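PDB 3VDG: probable glucarate dehydratase, which probably catalyses the dehydration of glucarate to 5-dehydro-4-deoxyglucarate, as a metal-dependent member of the enolase superfamily. Local coordinates for residues V93-S96 with N101-R104; Q311-L314 with Y319-G322; R327-I332 with L338-H343. All blocks are in the same frame, centred on the assembly; numbering follows the deposited sequence.

Interaction 1: V93-S96 with N101-R104; sequences VGRS and NVIR
Arg95 and Ile103 meet because each sends its first branch in the same sense: CG of Arg95 and CG1 of Ile103 both stand anti to their own carbonyl carbon (chi1 -58° and -76°). The root of the arginine, CB, then lies 3.9 Å from CG1 of Ile103. Beyond CG1 the isoleucine chain stays extended (chi2 164°) and carries its CD1 methyl forward to 3.6 Å from the backbone O of Ser96. The arginine, by contrast, bends at its second torsion and runs across the helix, its CD passing CG1 of Val102 at 4.3 Å; its guanidinium lies obliquely to that methyl.

The contact shows how a short loop can be laid onto the helix that follows it, here 100-111, in the N-terminal capping domain of the enolase-superfamily fold. The loop has its own polar supports: the backbones of Gly94 and Arg95 bond to Ile30 of the domain's antiparallel sheet, and Ser96 OG bonds to Phe98 N. Ile103 also packs on Phe136 and Cys143 of helix 131-151, while Val102 touches Ala162 of the second subunit.

Side chain meets side chain carbon to carbon, and CD1 of Ile103 also lies against the Ser96 carbonyl oxygen, so the contact is van der Waals packing with no polar bond between the two segments. Arginine contributes through its aliphatic stem at the partly exposed margin, while the isoleucine belongs to the buried interior.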
loop_
_atom_site.group_PDB
_atom_site.type_symbol
_atom_site.label_atom_id
_atom_site.label_comp_id
_atom_site.label_asym_id
_atom_site.label_seq_id
_atom_site.Cartn_x
_atom_site.Cartn_y
_atom_site.Cartn_z
ATOM N N VAL A 93 -1.741 14.228 20.836
ATOM C CA VAL A 93 -1.590 13.766 22.222
ATOM C C VAL A 93 -2.786 12.881 22.603
ATOM O O VAL A 93 -3.941 13.194 22.287
ATOM C CB VAL A 93 -1.439 14.953 23.208
ATOM C CG1 VAL A 93 -1.481 14.467 24.653
ATOM C CG2 VAL A 93 -0.134 15.691 22.930
ATOM N N GLY A 94 -2.504 11.753 23.252
ATOM C CA GLY A 94 -3.569 10.850 23.634
ATOM C C GLY A 94 -3.934 9.844 22.553
ATOM O O GLY A 94 -5.025 9.297 22.580
ATOM N N ARG A 95 -3.035 9.580 21.602
ATOM C CA ARG A 95 -3.335 8.593 20.549
ATOM C C ARG A 95 -2.302 7.477 20.562
ATOM O O ARG A 95 -1.122 7.731 20.761
ATOM C CB ARG A 95 -3.360 9.247 19.164
ATOM C CG ARG A 95 -4.369 10.377 19.054
ATOM C CD ARG A 95 -5.800 9.846 19.181
ATOM N NE ARG A 95 -6.740 10.941 19.380
ATOM C CZ ARG A 95 -8.060 10.795 19.368
ATOM N NH1 ARG A 95 -8.587 9.602 19.173
ATOM N NH2 ARG A 95 -8.845 11.843 19.542
ATOM N N SER A 96 -2.745 6.238 20.354
ATOM C CA SER A 96 -1.859 5.077 20.294
ATOM C C SER A 96 -0.845 5.234 19.171
ATOM O O SER A 96 -1.219 5.662 18.089
ATOM C CB SER A 96 -2.674 3.823 19.999
ATOM O OG SER A 96 -1.814 2.721 19.754
ATOM N N ASN A 101 -3.242 5.643 11.067
ATOM C CA ASN A 101 -4.332 6.113 10.186
ATOM C C ASN A 101 -5.098 7.252 10.861
ATOM O O ASN A 101 -5.351 8.300 10.260
ATOM C CB ASN A 101 -5.324 4.995 9.857
ATOM C CG ASN A 101 -4.749 3.952 8.905
ATOM O OD1 ASN A 101 -3.870 4.254 8.101
ATOM N ND2 ASN A 101 -5.231 2.712 9.014
ATOM N N VAL A 102 -5.477 7.029 12.119
ATOM C CA VAL A 102 -6.203 8.032 12.882
ATOM C C VAL A 102 -5.339 9.288 13.053
ATOM O O VAL A 102 -5.837 10.408 12.969
ATOM C CB VAL A 102 -6.597 7.473 14.283
ATOM C CG1 VAL A 102 -6.908 8.597 15.249
ATOM C CG2 VAL A 102 -7.784 6.510 14.169
ATOM N N ILE A 103 -4.044 9.095 13.302
ATOM C CA ILE A 103 -3.143 10.210 13.550
ATOM C C ILE A 103 -3.062 11.109 12.315
ATOM O O ILE A 103 -3.086 12.338 12.426
ATOM C CB ILE A 103 -1.758 9.729 14.046
ATOM C CG1 ILE A 103 -1.847 9.302 15.527
ATOM C CG2 ILE A 103 -0.691 10.814 13.915
ATOM C CD1 ILE A 103 -0.655 8.471 15.955
ATOM N N ARG A 104 -3.013 10.514 11.122
ATOM C CA ARG A 104 -2.975 11.361 9.930
ATOM C C ARG A 104 -4.249 12.186 9.824
ATOM O O ARG A 104 -4.207 13.385 9.475
ATOM C CB ARG A 104 -2.771 10.559 8.634
ATOM C CG ARG A 104 -2.562 11.460 7.411
ATOM C CD ARG A 104 -2.524 10.659 6.110
ATOM N NE ARG A 104 -2.190 11.526 4.973
ATOM C CZ ARG A 104 -3.061 12.318 4.350
ATOM N NH1 ARG A 104 -4.330 12.346 4.743
ATOM N NH2 ARG A 104 -2.660 13.087 3.333
#

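Interaction 2: Q311-L314 with Y319-G322; sequences QVVL and YWGG
Leu314 and the two aromatic residues Tyr319 and Trp320 are joined by water, whereas Val313 meets Trp320 directly, so the contact has a dry half and a wet half. On the dry side CG1 of Val313 reaches CZ2 of the indole at 4.3 Å, oblique to the ring. Trp320 gets there with CG anti to its carbonyl carbon (chi1 -77°); Phe298 meets it edge-to-face and Leu329 packs against it.

On the wet side the groups stand apart. Leu314 O and Trp320 NE1 are 4.0 Å from each other, and Leu314 O and Tyr319 OH are 4.2 Å apart, both too far for a direct bond. A single water bridges them. It donates to Leu314 O at 2.8 Å, and accepts from Tyr319 OH at 2.8 Å and from Trp320 NE1 at 3.1 Å, lying in the plane of both rings at their edges.

The arrangement belongs to the turn by which barrel strand 312-315 passes through helix 317-320 to helix 323-336. It borders the metal site, since Leu314 and Tyr319 both touch Asn292, a sodium ligand.

Since the four touching residues are buried, the water acts as part of the structure: one molecule satisfies a backbone carbonyl, a hydroxyl and an indole N-H together. The bond from NE1 should help set the turn of the indole, while that from Tyr319 OH holds the end of the phenol in position and orients its hydroxyl.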
loop_
_atom_site.group_PDB
_atom_site.type_symbol
_atom_site.label_atom_id
_atom_site.label_comp_id
_atom_site.label_asym_id
_atom_site.label_seq_id
_atom_site.Cartn_x
_atom_site.Cartn_y
_atom_site.Cartn_z
ATOM N N GLN A 311 8.609 7.309 -16.395
ATOM C CA GLN A 311 8.782 5.874 -16.336
ATOM C C GLN A 311 9.331 5.445 -14.976
ATOM O O GLN A 311 9.260 4.267 -14.630
ATOM C CB GLN A 311 9.709 5.418 -17.470
ATOM C CG GLN A 311 9.065 5.549 -18.852
ATOM C CD GLN A 311 8.992 6.991 -19.324
ATOM O OE1 GLN A 311 10.024 7.663 -19.456
ATOM N NE2 GLN A 311 7.770 7.480 -19.580
ATOM N N VAL A 312 9.881 6.401 -14.220
ATOM C CA VAL A 312 10.464 6.136 -12.886
ATOM C C VAL A 312 10.007 7.228 -11.907
ATOM O O VAL A 312 10.058 8.412 -12.236
ATOM C CB VAL A 312 12.010 6.131 -12.935
ATOM C CG1 VAL A 312 12.588 5.970 -11.539
ATOM C CG2 VAL A 312 12.561 5.041 -13.869
ATOM N N VAL A 313 9.533 6.847 -10.722
ATOM C CA VAL A 313 9.138 7.848 -9.711
ATOM C C VAL A 313 10.162 7.797 -8.572
ATOM O O VAL A 313 10.569 6.718 -8.137
ATOM C CB VAL A 313 7.722 7.581 -9.149
ATOM C CG1 VAL A 313 7.379 8.594 -8.050
ATOM C CG2 VAL A 313 6.687 7.677 -10.267
ATOM N N LEU A 314 10.629 8.943 -8.113
ATOM C CA LEU A 314 11.538 8.933 -6.976
ATOM C C LEU A 314 10.749 9.053 -5.698
ATOM O O LEU A 314 10.078 10.040 -5.485
ATOM C CB LEU A 314 12.578 10.044 -7.067
ATOM C CG LEU A 314 13.905 9.743 -7.764
ATOM C CD1 LEU A 314 13.692 9.453 -9.232
ATOM C CD2 LEU A 314 14.884 10.902 -7.599
ATOM N N TYR A 319 8.059 13.777 2.084
ATOM C CA TYR A 319 6.904 14.523 1.549
ATOM C C TYR A 319 5.741 13.675 1.021
ATOM O O TYR A 319 4.655 14.208 0.774
ATOM C CB TYR A 319 7.321 15.645 0.570
ATOM C CG TYR A 319 8.038 15.211 -0.694
ATOM C CD1 TYR A 319 9.393 15.467 -0.861
ATOM C CD2 TYR A 319 7.362 14.554 -1.710
ATOM C CE1 TYR A 319 10.059 15.093 -2.017
ATOM C CE2 TYR A 319 8.025 14.162 -2.870
ATOM C CZ TYR A 319 9.376 14.440 -3.014
ATOM O OH TYR A 319 10.052 14.051 -4.164
ATOM N N TRP A 320 5.950 12.360 0.900
ATOM C CA TRP A 320 4.862 11.412 0.574
ATOM C C TRP A 320 4.071 10.933 1.758
ATOM O O TRP A 320 3.040 10.277 1.599
ATOM C CB TRP A 320 5.395 10.195 -0.190
ATOM C CG TRP A 320 5.675 10.481 -1.642
ATOM C CD1 TRP A 320 6.863 10.923 -2.200
ATOM C CD2 TRP A 320 4.746 10.340 -2.780
ATOM N NE1 TRP A 320 6.742 11.054 -3.562
ATOM C CE2 TRP A 320 5.493 10.724 -3.968
ATOM C CE3 TRP A 320 3.437 9.911 -2.922
ATOM C CZ2 TRP A 320 4.931 10.695 -5.231
ATOM C CZ3 TRP A 320 2.869 9.904 -4.205
ATOM C CH2 TRP A 320 3.609 10.282 -5.331
ATOM N N GLY A 321 4.532 11.237 2.966
ATOM C CA GLY A 321 3.696 10.987 4.141
ATOM C C GLY A 321 4.174 9.852 5.029
ATOM O O GLY A 321 3.384 9.224 5.721
ATOM N N GLY A 322 5.471 9.587 5.035
ATOM C CA GLY A 322 6.015 8.596 5.980
ATOM C C GLY A 322 6.264 7.251 5.324
ATOM O O GLY A 322 6.170 7.121 4.101
HETATM O O HOH W 1 8.526 12.317 -5.757
#

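Interaction 3: R327-I332 with L338-H343; sequences RLLAGI and LGLSMH. With FMT (formic acid), chain B.
In the return from helix 323-336 to strand 339-342, the second half of a beta-alpha-beta crossover from strand 312-315, Ala330 on the helix meets Leu340 on the strand. Leu340 points from the strand toward the helix with CG anti to its backbone N (chi1 -177°), and its two methyls divide the work. CD2 presses on CB of Ala330 at 3.5 Å, a close methyl-to-methyl contact, and lies 3.9 Å from Ala330 CA. CD1 turns to Leu329, where it meets CD2 at a looser 4.4 Å. The small alanine lets the strand come near: the CA atoms of Ala330 and Leu340 are 6.7 Å apart.

This is the packing of helix on strand in the modified (beta/alpha) barrel of the enolase superfamily, in which outward-pointing strand residues fill the layer between sheet and helices. Other faces of the same helix serve the dimer, since Leu328 and Ile332 each pack on their own counterpart in the second subunit.

Just past the C-terminal end of the strand, where active sites of such barrels lie, His343 holds a formate, probably from the crystallisation liquor. NE2 donates to formate O2 at 2.7 Å in a nearly straight bond (178°), and the formate carbon lies in the ring plane at the edge. Asn246 ND2 holds the same formate. On the ring's other nitrogen, ND1 bonds to Asp316 OD2, which fixes the rotation of the imidazole from a second side and is consistent with the His-Asp dyad known from glucarate dehydratases.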
loop_
_atom_site.group_PDB
_atom_site.type_symbol
_atom_site.label_atom_id
_atom_site.label_comp_id
_atom_site.label_asym_id
_atom_site.label_seq_id
_atom_site.Cartn_x
_atom_site.Cartn_y
_atom_site.Cartn_z
ATOM N N ARG A 327 5.557 2.852 1.096
ATOM C CA ARG A 327 5.307 1.477 0.685
ATOM C C ARG A 327 4.088 1.418 -0.257
ATOM O O ARG A 327 4.074 0.671 -1.219
ATOM C CB ARG A 327 5.089 0.605 1.922
ATOM C CG ARG A 327 4.743 -0.835 1.581
ATOM C CD ARG A 327 4.391 -1.645 2.832
ATOM N NE ARG A 327 4.406 -3.081 2.539
ATOM C CZ ARG A 327 3.975 -4.017 3.375
ATOM N NH1 ARG A 327 4.046 -5.304 3.027
ATOM N NH2 ARG A 327 3.479 -3.655 4.561
ATOM N N LEU A 328 3.069 2.223 0.022
ATOM C CA LEU A 328 1.906 2.294 -0.857
ATOM C C LEU A 328 2.335 2.830 -2.224
ATOM O O LEU A 328 2.008 2.253 -3.250
ATOM C CB LEU A 328 0.817 3.176 -0.256
ATOM C CG LEU A 328 -0.296 3.589 -1.242
ATOM C CD1 LEU A 328 -1.046 2.374 -1.799
ATOM C CD2 LEU A 328 -1.261 4.558 -0.582
ATOM N N LEU A 329 3.102 3.919 -2.240
ATOM C CA LEU A 329 3.618 4.446 -3.517
ATOM C C LEU A 329 4.344 3.344 -4.279
ATOM O O LEU A 329 4.180 3.207 -5.503
ATOM C CB LEU A 329 4.586 5.623 -3.268
ATOM C CG LEU A 329 5.326 6.091 -4.524
ATOM C CD1 LEU A 329 4.339 6.655 -5.549
ATOM C CD2 LEU A 329 6.355 7.145 -4.146
ATOM N N ALA A 330 5.150 2.548 -3.569
ATOM C CA ALA A 330 5.934 1.507 -4.233
ATOM C C ALA A 330 5.023 0.497 -4.917
ATOM O O ALA A 330 5.307 0.072 -6.033
ATOM C CB ALA A 330 6.875 0.793 -3.241
ATOM N N GLY A 331 3.947 0.104 -4.235
ATOM C CA GLY A 331 2.987 -0.857 -4.782
ATOM C C GLY A 331 2.219 -0.272 -5.965
ATOM O O GLY A 331 1.926 -0.966 -6.925
ATOM N N ILE A 332 1.913 1.014 -5.916
ATOM C CA ILE A 332 1.253 1.649 -7.058
ATOM C C ILE A 332 2.189 1.649 -8.272
ATOM O O ILE A 332 1.778 1.322 -9.378
ATOM C CB ILE A 332 0.817 3.094 -6.746
ATOM C CG1 ILE A 332 -0.301 3.112 -5.704
ATOM C CG2 ILE A 332 0.359 3.791 -8.016
ATOM C CD1 ILE A 332 -0.513 4.484 -5.066
ATOM N N LEU A 338 5.748 1.373 -13.325
ATOM C CA LEU A 338 6.733 2.443 -13.137
ATOM C C LEU A 338 7.901 1.956 -12.288
ATOM O O LEU A 338 7.702 1.209 -11.317
ATOM C CB LEU A 338 6.069 3.619 -12.412
ATOM C CG LEU A 338 4.843 4.245 -13.091
ATOM C CD1 LEU A 338 4.234 5.311 -12.187
ATOM C CD2 LEU A 338 5.230 4.833 -14.437
ATOM N N GLY A 339 9.114 2.383 -12.622
ATOM C CA GLY A 339 10.271 2.048 -11.795
ATOM C C GLY A 339 10.250 2.918 -10.539
ATOM O O GLY A 339 9.502 3.903 -10.460
ATOM N N LEU A 340 11.070 2.564 -9.558
ATOM C CA LEU A 340 11.049 3.272 -8.261
ATOM C C LEU A 340 12.460 3.541 -7.788
ATOM O O LEU A 340 13.287 2.633 -7.732
ATOM C CB LEU A 340 10.323 2.443 -7.198
ATOM C CG LEU A 340 10.196 3.131 -5.821
ATOM C CD1 LEU A 340 9.180 4.265 -5.905
ATOM C CD2 LEU A 340 9.761 2.108 -4.778
ATOM N N SER A 341 12.737 4.791 -7.446
ATOM C CA SER A 341 14.039 5.142 -6.906
ATOM C C SER A 341 13.759 5.956 -5.639
ATOM O O SER A 341 12.630 5.921 -5.117
ATOM C CB SER A 341 14.829 5.943 -7.966
ATOM O OG SER A 341 16.168 6.205 -7.547
ATOM N N MET A 342 14.752 6.682 -5.139
ATOM C CA MET A 342 14.532 7.532 -3.961
ATOM C C MET A 342 15.287 8.860 -4.042
ATOM O O MET A 342 16.483 8.901 -4.366
ATOM C CB MET A 342 14.894 6.793 -2.663
ATOM C CG MET A 342 14.505 7.553 -1.400
ATOM S SD MET A 342 15.014 6.711 0.129
ATOM C CE MET A 342 14.073 5.183 0.041
ATOM N N HIS A 343 14.563 9.931 -3.725
ATOM C CA HIS A 343 15.030 11.311 -3.748
ATOM C C HIS A 343 15.476 11.674 -2.367
ATOM O O HIS A 343 15.005 11.107 -1.380
ATOM C CB HIS A 343 13.840 12.207 -4.149
ATOM C CG HIS A 343 14.041 13.689 -3.882
ATOM N ND1 HIS A 343 13.647 14.288 -2.720
ATOM C CD2 HIS A 343 14.607 14.695 -4.669
ATOM C CE1 HIS A 343 13.951 15.605 -2.769
ATOM N NE2 HIS A 343 14.537 15.854 -3.961
HETATM C C FMT B . 16.094 18.493 -5.911
HETATM O O1 FMT B . 15.884 17.792 -6.895
HETATM O O2 FMT B . 15.374 18.325 -4.796
#

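In the fold
Interactions 2 and 3 are neighbours in one barrel wall, their centres 6 Å apart. Strands 312-315 and 339-342 run side by side through probable hydrogen bonds from Gly339 N to Gln311 O (2.8 Å) and from Val313 N to Gly339 O (3.0 Å), and Trp320 CE2 packs on Leu329 CD2. The bound sodium, held by Asp244, Glu269 and Asn292, lies about 4 Å from the side chain of Leu314 but about 13 Å from that of Leu340. Interaction 1 touches neither: its centre is 24 Å from interaction 2 and 26 Å from interaction 3, with nearest atoms about 6 Å and 9 Å away. The dimer brings 1 and 3 together, as Arg327 packs on Asn101 of the second subunit.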